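Local coordinates for protein transcriptional regulator (TetR/AcrR family) (Bacillus halodurans, PDB 5GPA) that probably represses genes of fatty acid degradation by binding their operator DNA, as a TetR-family regulator with an effector-responsive helical domain, at residues V104-L109 / V164-V169. The protein carries 1 engineered substitution. Sequence-based numbering, arbitrary orientation.
Sequences VTQLEL and VVTNWV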
loop_
_atom_site.group_PDB
_atom_site.type_symbol
_atom_site.label_atom_id
_atom_site.label_comp_id
_atom_site.label_asym_id
_atom_site.label_seq_id
_atom_site.Cartn_x
_atom_site.Cartn_y
_atom_site.Cartn_z
ATOM N N VAL A 104 9.343 8.014 -6.364
ATOM C CA VAL A 104 8.922 7.255 -7.538
ATOM C C VAL A 104 8.263 5.935 -7.163
ATOM O O VAL A 104 7.179 5.627 -7.639
ATOM C CB VAL A 104 10.112 6.977 -8.470
ATOM C CG1 VAL A 104 9.730 5.972 -9.547
ATOM C CG2 VAL A 104 10.631 8.292 -9.061
ATOM N N THR A 105 8.901 5.152 -6.300
ATOM C CA THR A 105 8.349 3.839 -5.977
ATOM C C THR A 105 7.107 3.905 -5.066
ATOM O O THR A 105 6.282 3.002 -5.104
ATOM C CB THR A 105 9.425 2.909 -5.333
ATOM O OG1 THR A 105 9.870 3.433 -4.075
ATOM C CG2 THR A 105 10.623 2.749 -6.263
ATOM N N GLN A 106 6.950 4.960 -4.266
ATOM C CA GLN A 106 5.821 5.003 -3.325
ATOM C C GLN A 106 4.630 5.826 -3.809
ATOM O O GLN A 106 3.479 5.520 -3.499
ATOM C CB GLN A 106 6.259 5.556 -1.965
ATOM C CG GLN A 106 7.437 4.863 -1.335
ATOM C CD GLN A 106 7.257 3.359 -1.203
ATOM O OE1 GLN A 106 8.163 2.600 -1.538
ATOM N NE2 GLN A 106 6.098 2.922 -0.693
ATOM N N LEU A 107 4.898 6.882 -4.562
ATOM C CA LEU A 107 3.829 7.789 -4.965
ATOM C C LEU A 107 3.577 7.770 -6.470
ATOM O O LEU A 107 2.429 7.823 -6.906
ATOM C CB LEU A 107 4.151 9.215 -4.504
ATOM C CG LEU A 107 3.481 9.693 -3.220
ATOM C CD1 LEU A 107 1.995 9.971 -3.465
ATOM C CD2 LEU A 107 3.654 8.672 -2.108
ATOM N N GLU A 108 4.638 7.694 -7.269
ATOM C CA GLU A 108 4.471 7.811 -8.719
ATOM C C GLU A 108 4.216 6.467 -9.402
ATOM O O GLU A 108 3.693 6.431 -10.511
ATOM C CB GLU A 108 5.684 8.502 -9.342
ATOM C CG GLU A 108 5.894 9.934 -8.869
ATOM C CD GLU A 108 4.746 10.882 -9.249
ATOM O OE1 GLU A 108 4.040 10.616 -10.246
ATOM O OE2 GLU A 108 4.561 11.903 -8.542
ATOM N N LEU A 109 4.580 5.362 -8.751
ATOM C CA LEU A 109 4.073 4.053 -9.170
ATOM C C LEU A 109 2.654 3.857 -8.632
ATOM O O LEU A 109 1.883 3.039 -9.140
ATOM C CB LEU A 109 4.979 2.916 -8.684
ATOM C CG LEU A 109 6.359 2.754 -9.322
ATOM C CD1 LEU A 109 7.134 1.651 -8.630
ATOM C CD2 LEU A 109 6.222 2.439 -10.795
ATOM N N VAL A 164 4.836 2.089 6.113
ATOM C CA VAL A 164 5.719 2.976 6.888
ATOM C C VAL A 164 6.459 3.908 5.926
ATOM O O VAL A 164 6.498 5.117 6.123
ATOM C CB VAL A 164 6.718 2.181 7.755
ATOM C CG1 VAL A 164 7.751 3.135 8.385
ATOM C CG2 VAL A 164 5.969 1.388 8.848
ATOM N N VAL A 165 7.029 3.342 4.870
ATOM C CA VAL A 165 7.758 4.143 3.881
ATOM C C VAL A 165 6.869 5.155 3.186
ATOM O O VAL A 165 7.264 6.303 2.970
ATOM C CB VAL A 165 8.418 3.254 2.801
ATOM C CG1 VAL A 165 9.069 4.129 1.720
ATOM C CG2 VAL A 165 9.435 2.339 3.452
ATOM N N THR A 166 5.673 4.731 2.808
ATOM C CA THR A 166 4.770 5.631 2.107
ATOM C C THR A 166 4.360 6.819 2.979
ATOM O O THR A 166 4.247 7.950 2.493
ATOM C CB THR A 166 3.555 4.874 1.605
ATOM O OG1 THR A 166 3.999 3.969 0.580
ATOM C CG2 THR A 166 2.514 5.815 1.032
ATOM N N ASN A 167 4.173 6.587 4.276
ATOM C CA ASN A 167 3.837 7.692 5.152
ATOM C C ASN A 167 4.992 8.668 5.299
ATOM O O ASN A 167 4.797 9.882 5.334
ATOM C CB ASN A 167 3.381 7.172 6.515
ATOM C CG ASN A 167 1.920 6.799 6.504
ATOM O OD1 ASN A 167 1.059 7.663 6.633
ATOM N ND2 ASN A 167 1.627 5.518 6.318
ATOM N N TRP A 168 6.200 8.128 5.348
ATOM C CA TRP A 168 7.414 8.933 5.344
ATOM C C TRP A 168 7.529 9.807 4.071
ATOM O O TRP A 168 7.782 11.029 4.168
ATOM C CB TRP A 168 8.606 7.997 5.519
ATOM C CG TRP A 168 9.984 8.553 5.293
ATOM C CD1 TRP A 168 10.699 9.383 6.116
ATOM C CD2 TRP A 168 10.845 8.237 4.200
ATOM N NE1 TRP A 168 11.943 9.627 5.574
ATOM C CE2 TRP A 168 12.058 8.933 4.400
ATOM C CE3 TRP A 168 10.701 7.440 3.061
ATOM C CZ2 TRP A 168 13.127 8.850 3.501
ATOM C CZ3 TRP A 168 11.766 7.364 2.163
ATOM C CH2 TRP A 168 12.956 8.066 2.392
ATOM N N VAL A 169 7.309 9.201 2.897
ATOM C CA VAL A 169 7.308 9.949 1.635
ATOM C C VAL A 169 6.221 11.026 1.625
ATOM O O VAL A 169 6.462 12.126 1.139
ATOM C CB VAL A 169 7.114 9.039 0.394
ATOM C CG1 VAL A 169 6.886 9.878 -0.858
ATOM C CG2 VAL A 169 8.315 8.132 0.192
#
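Gln106 reaches across to Thr166 with its amide nitrogen, NE2 donating to OG1 at 2.7 Å. The acceptor lies close to the amide plane, although the N-H...O angle of 148° shows a moderately bent bond. The geometry follows from two turns in the glutamine: CG sits beside the backbone N (chi1 -54°), and a second bend at chi2 swings the amide along the neighbouring helix instead of end-on into it. Val165 meets this bent chain at about a right angle, its CG1 methyl touching CD at 3.5 Å and CG at a similar distance. On the next turn of that helix, Val169 places CG2 against CG of Gln106 at 3.7 Å, while its other methyl, CG1, meets CD2 of Leu107 at 3.7 Å as the two side chains pass in opposite directions. Within its own helix, Thr105 OG1 donates to Gln106 OE1 at 3.2 Å, tilted well off the carbonyl plane. The axes of segments 104-108 and 164-169 come within 9.5 Å and cross at -74°, joining helix 99-108 to helix 150-170 within the C-terminal region of this TetR-type repressor, with Leu95 of helix 80-96 touching both Gln106 and Val165. Since NE2 also bonds to Asp162 OD1, both ends of the amide are engaged, which should fix its rotation while Val165 and Val169 pack against its stem; Thr166 OG1 itself bonds to the Asp162 carbonyl oxygen.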